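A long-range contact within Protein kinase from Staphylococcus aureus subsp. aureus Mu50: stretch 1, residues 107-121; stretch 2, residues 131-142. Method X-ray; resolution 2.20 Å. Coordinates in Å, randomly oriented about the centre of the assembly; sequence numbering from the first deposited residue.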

# COMPACT_ATOMS: atom_id res chain seq x y z
N ASN A 107 -8.50 -1.29 -2.70
CA ASN A 107 -7.14 -0.79 -2.71
C ASN A 107 -6.53 -0.81 -1.31
O ASN A 107 -7.28 -0.71 -0.33
CB ASN A 107 -7.13 0.62 -3.28
CG ASN A 107 -5.77 1.23 -3.30
OD1 ASN A 107 -5.46 2.12 -2.51
ND2 ASN A 107 -4.94 0.76 -4.21
N ASN A 108 -5.20 -0.96 -1.21
CA ASN A 108 -4.52 -1.06 0.11
C ASN A 108 -3.63 0.11 0.51
O ASN A 108 -2.98 0.07 1.57
CB ASN A 108 -3.75 -2.38 0.27
CG ASN A 108 -2.57 -2.51 -0.69
OD1 ASN A 108 -2.39 -1.69 -1.61
ND2 ASN A 108 -1.75 -3.56 -0.49
N GLN A 109 -3.62 1.14 -0.32
CA GLN A 109 -2.84 2.35 -0.08
C GLN A 109 -3.71 3.51 0.41
O GLN A 109 -3.28 4.27 1.27
CB GLN A 109 -2.10 2.77 -1.36
CG GLN A 109 -1.37 1.64 -2.04
CD GLN A 109 -1.19 1.86 -3.53
OE1 GLN A 109 -2.11 2.30 -4.23
NE2 GLN A 109 0.01 1.56 -4.01
N ALA A 110 -4.92 3.65 -0.16
CA ALA A 110 -5.81 4.76 0.18
C ALA A 110 -7.05 4.24 0.88
O ALA A 110 -7.57 3.19 0.50
CB ALA A 110 -6.18 5.55 -1.07
N PRO A 111 -7.55 4.97 1.90
CA PRO A 111 -8.72 4.44 2.61
C PRO A 111 -10.02 4.58 1.79
O PRO A 111 -10.05 5.31 0.78
CB PRO A 111 -8.77 5.28 3.91
CG PRO A 111 -7.48 6.13 3.91
CD PRO A 111 -7.11 6.26 2.47
N LYS A 112 -11.07 3.88 2.21
CA LYS A 112 -12.37 3.94 1.54
C LYS A 112 -12.78 5.39 1.30
O LYS A 112 -12.71 6.22 2.22
CB LYS A 112 -13.46 3.23 2.34
CG LYS A 112 -14.78 3.19 1.58
CD LYS A 112 -15.88 2.51 2.35
CE LYS A 112 -17.10 2.37 1.44
NZ LYS A 112 -17.76 1.04 1.65
N GLY A 113 -13.19 5.70 0.07
CA GLY A 113 -13.61 7.06 -0.32
C GLY A 113 -12.50 7.98 -0.83
O GLY A 113 -12.76 9.12 -1.22
N TYR A 114 -11.25 7.49 -0.82
CA TYR A 114 -10.09 8.28 -1.26
C TYR A 114 -9.53 7.74 -2.56
O TYR A 114 -9.54 6.54 -2.82
CB TYR A 114 -9.00 8.32 -0.18
CG TYR A 114 -9.39 9.06 1.09
CD1 TYR A 114 -10.47 8.65 1.86
CD2 TYR A 114 -8.67 10.18 1.51
CE1 TYR A 114 -10.84 9.35 3.01
CE2 TYR A 114 -9.03 10.87 2.67
CZ TYR A 114 -10.11 10.44 3.41
OH TYR A 114 -10.48 11.08 4.55
N ILE A 115 -9.03 8.66 -3.40
CA ILE A 115 -8.49 8.33 -4.71
C ILE A 115 -7.20 7.50 -4.65
O ILE A 115 -6.20 7.94 -4.09
CB ILE A 115 -8.26 9.62 -5.52
CG1 ILE A 115 -9.55 10.43 -5.54
CG2 ILE A 115 -7.78 9.30 -6.94
CD1 ILE A 115 -10.78 9.66 -5.90
N ALA A 116 -7.25 6.30 -5.23
CA ALA A 116 -6.10 5.39 -5.26
C ALA A 116 -5.18 5.58 -6.47
O ALA A 116 -4.02 5.18 -6.44
CB ALA A 116 -6.57 3.94 -5.20
N ASN A 117 -5.72 6.17 -7.55
CA ASN A 117 -5.02 6.25 -8.83
C ASN A 117 -5.67 7.31 -9.74
O ASN A 117 -6.89 7.57 -9.67
CB ASN A 117 -5.00 4.86 -9.52
CG ASN A 117 -4.07 4.78 -10.75
OD1 ASN A 117 -2.85 4.62 -10.62
ND2 ASN A 117 -4.65 4.85 -11.95
N GLN A 118 -4.81 7.92 -10.56
CA GLN A 118 -5.15 8.85 -11.63
C GLN A 118 -4.81 8.28 -12.99
O GLN A 118 -3.69 7.77 -13.21
CB GLN A 118 -4.27 10.08 -11.53
CG GLN A 118 -4.77 11.17 -10.71
CD GLN A 118 -3.64 12.07 -10.31
OE1 GLN A 118 -3.08 12.81 -11.13
NE2 GLN A 118 -3.29 12.00 -9.04
N SER A 119 -5.77 8.39 -13.89
CA SER A 119 -5.63 8.16 -15.32
C SER A 119 -4.42 8.88 -15.89
O SER A 119 -3.66 8.31 -16.65
CB SER A 119 -6.87 8.77 -16.00
OG SER A 119 -7.38 7.94 -17.00
N VAL A 120 -4.29 10.16 -15.55
CA VAL A 120 -3.31 11.05 -16.18
C VAL A 120 -2.28 11.45 -15.12
O VAL A 120 -2.64 11.97 -14.07
CB VAL A 120 -4.03 12.31 -16.77
CG1 VAL A 120 -3.03 13.33 -17.33
CG2 VAL A 120 -5.05 11.90 -17.85
N THR A 121 -1.00 11.20 -15.38
CA THR A 121 -0.01 11.33 -14.31
C THR A 121 0.28 12.78 -13.95
O THR A 121 0.25 13.65 -14.82
CB THR A 121 1.28 10.51 -14.55
OG1 THR A 121 2.03 11.09 -15.62
CG2 THR A 121 0.93 9.04 -14.88
N SER A 131 -10.95 15.48 -22.06
CA SER A 131 -9.71 15.04 -21.39
C SER A 131 -9.73 13.57 -20.95
O SER A 131 -8.67 12.97 -20.70
CB SER A 131 -9.38 15.96 -20.20
OG SER A 131 -10.54 16.32 -19.45
N ASN A 132 -10.94 13.01 -20.86
CA ASN A 132 -11.16 11.64 -20.40
C ASN A 132 -10.32 11.29 -19.17
O ASN A 132 -9.53 10.35 -19.21
CB ASN A 132 -10.89 10.61 -21.53
CG ASN A 132 -11.50 11.01 -22.86
OD1 ASN A 132 -12.71 11.21 -22.98
ND2 ASN A 132 -10.66 11.09 -23.89
N ILE A 133 -10.46 12.05 -18.09
CA ILE A 133 -9.79 11.67 -16.85
C ILE A 133 -10.60 10.55 -16.21
O ILE A 133 -11.84 10.58 -16.19
CB ILE A 133 -9.67 12.80 -15.79
CG1 ILE A 133 -9.33 14.18 -16.40
CG2 ILE A 133 -8.69 12.39 -14.69
CD1 ILE A 133 -7.88 14.43 -16.66
N LYS A 134 -9.88 9.55 -15.70
CA LYS A 134 -10.48 8.52 -14.88
C LYS A 134 -9.81 8.52 -13.52
O LYS A 134 -8.58 8.55 -13.41
CB LYS A 134 -10.33 7.17 -15.57
CG LYS A 134 -11.25 6.10 -15.07
CD LYS A 134 -11.25 4.92 -16.03
CE LYS A 134 -12.12 5.17 -17.26
NZ LYS A 134 -13.59 5.11 -16.91
N LEU A 135 -10.63 8.53 -12.47
CA LEU A 135 -10.14 8.49 -11.13
C LEU A 135 -10.58 7.19 -10.50
O LEU A 135 -11.72 6.73 -10.71
CB LEU A 135 -10.67 9.68 -10.30
CG LEU A 135 -10.23 11.11 -10.67
CD1 LEU A 135 -10.65 12.08 -9.60
CD2 LEU A 135 -8.71 11.27 -10.93
N TYR A 136 -9.67 6.59 -9.73
CA TYR A 136 -9.92 5.30 -9.13
C TYR A 136 -10.10 5.53 -7.65
O TYR A 136 -9.15 5.86 -6.94
CB TYR A 136 -8.77 4.34 -9.42
CG TYR A 136 -8.64 3.97 -10.89
CD1 TYR A 136 -9.22 2.82 -11.39
CD2 TYR A 136 -7.94 4.79 -11.78
CE1 TYR A 136 -9.10 2.47 -12.72
CE2 TYR A 136 -7.81 4.45 -13.12
CZ TYR A 136 -8.40 3.29 -13.58
OH TYR A 136 -8.28 2.92 -14.90
N GLU A 137 -11.34 5.38 -7.20
CA GLU A 137 -11.70 5.66 -5.83
C GLU A 137 -11.58 4.38 -5.04
O GLU A 137 -12.13 3.38 -5.45
CB GLU A 137 -13.14 6.16 -5.77
CG GLU A 137 -13.60 6.58 -4.40
CD GLU A 137 -15.08 6.87 -4.35
OE1 GLU A 137 -15.72 6.87 -5.42
OE2 GLU A 137 -15.62 7.08 -3.25
N SER A 138 -10.90 4.43 -3.89
CA SER A 138 -10.73 3.24 -3.05
C SER A 138 -12.03 2.80 -2.38
O SER A 138 -12.77 3.62 -1.85
CB SER A 138 -9.67 3.50 -1.97
OG SER A 138 -9.55 2.36 -1.12
N LEU A 139 -12.29 1.51 -2.38
CA LEU A 139 -13.36 0.95 -1.55
C LEU A 139 -12.77 0.39 -0.25
O LEU A 139 -13.43 -0.36 0.44
CB LEU A 139 -14.11 -0.16 -2.29
CG LEU A 139 -14.97 0.18 -3.52
CD1 LEU A 139 -15.36 -1.06 -4.26
CD2 LEU A 139 -16.20 0.98 -3.12
N GLY A 140 -11.52 0.77 0.05
CA GLY A 140 -10.75 0.13 1.13
C GLY A 140 -10.31 -1.25 0.71
O GLY A 140 -10.54 -1.67 -0.44
N ILE A 141 -9.66 -1.99 1.63
CA ILE A 141 -9.25 -3.35 1.34
C ILE A 141 -10.47 -4.27 1.32
O ILE A 141 -11.41 -4.08 2.09
CB ILE A 141 -8.20 -3.87 2.35
CG1 ILE A 141 -6.90 -3.07 2.19
CG2 ILE A 141 -7.94 -5.34 2.12
CD1 ILE A 141 -5.84 -3.31 3.27
N LYS A 142 -10.46 -5.25 0.41
CA LYS A 142 -11.49 -6.26 0.35
C LYS A 142 -11.62 -6.91 1.74
O LYS A 142 -10.61 -7.31 2.34
CB LYS A 142 -11.15 -7.29 -0.73
CG LYS A 142 -11.99 -8.56 -0.72
CD LYS A 142 -13.40 -8.34 -1.25
CE LYS A 142 -14.30 -9.48 -0.85
NZ LYS A 142 -15.56 -9.55 -1.58
O HOH W 1 -16.19 -1.11 0.41
O HOH W 2 -7.15 4.70 -17.08

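Antiparallel strands are held together first by their backbones, and side chains refine what the backbone has set. The contact between residues 107-121 and 131-142 of this kinase illustrates the principle, together with a beta bulge and a serine whose hydroxyl joins the backbone network.

The strands run at 160° to one another, and a ladder of backbone hydrogen bonds joins them. Tyr136 N donates to Asn117 O at 2.9 Å, and Ala116 N donates to Tyr136 O at 2.6 Å. The same carbonyl also receives a weak bond from Asn117 N, 3.5 Å from Tyr136 O. Two successive amides can converge on one acceptor because the register slips by one residue between Ile115 and Asn117, a classic beta bulge; Ala116, with phi/psi of -89/-22, departs from extended geometry there. Beyond the bulge the ladder resumes in both directions: Ser138 N donates to Tyr114 O at 2.7 Å, and Ser119 N to Lys134 O at 2.9 Å.

Ser138 carries the densest set of bonds in the contact. Its amide and carbonyl both face the other stretch, the carbonyl accepting from Gly113 N (2.9 Å from Ser138 O), while its side chain points the same way. Ser138 OG donates to Ala110 O at 2.7 Å and accepts from Gly140 N at 2.8 Å, so one hydroxyl links the Ala110 carbonyl to the backbone two residues on in its own chain. A type II turn from Pro111 to Tyr114, closed by Tyr114 N to Pro111 O at 3.0 Å, brings Gly113 into position. The backbone angles of Gly113 would jam a CB against the preceding carbonyl oxygen, which by itself calls for glycine. Farther along, Asn107 N donates to Gly140 O at 3.1 Å. The Asn107 side chain braces its own loop, with OD1 accepting from Gln109 N at 3.0 Å and Ala110 N at 2.9 Å.

Water extends the polar network at two places. One molecule bridges Lys112 NZ and Leu139 O, each 2.9 Å from the water oxygen; another lies 3.2 Å from Ser119 OG and 3.0 Å from Tyr136 OH.

Packing completes the contact. Ile115, Glu137, Gln118 and Leu135 share one face of the sheet, where Ile115 CD1 comes within 4.4 Å of Leu135 CB. On the other face, Asn117 ND2 approaches Tyr136 CD2 to 3.3 Å, lying obliquely to the ring. Past the strand of the first stretch, Val120 CG2 meets Ile133 CD1 at 4.0 Å. Altogether 916 Å² is buried, counting both sides.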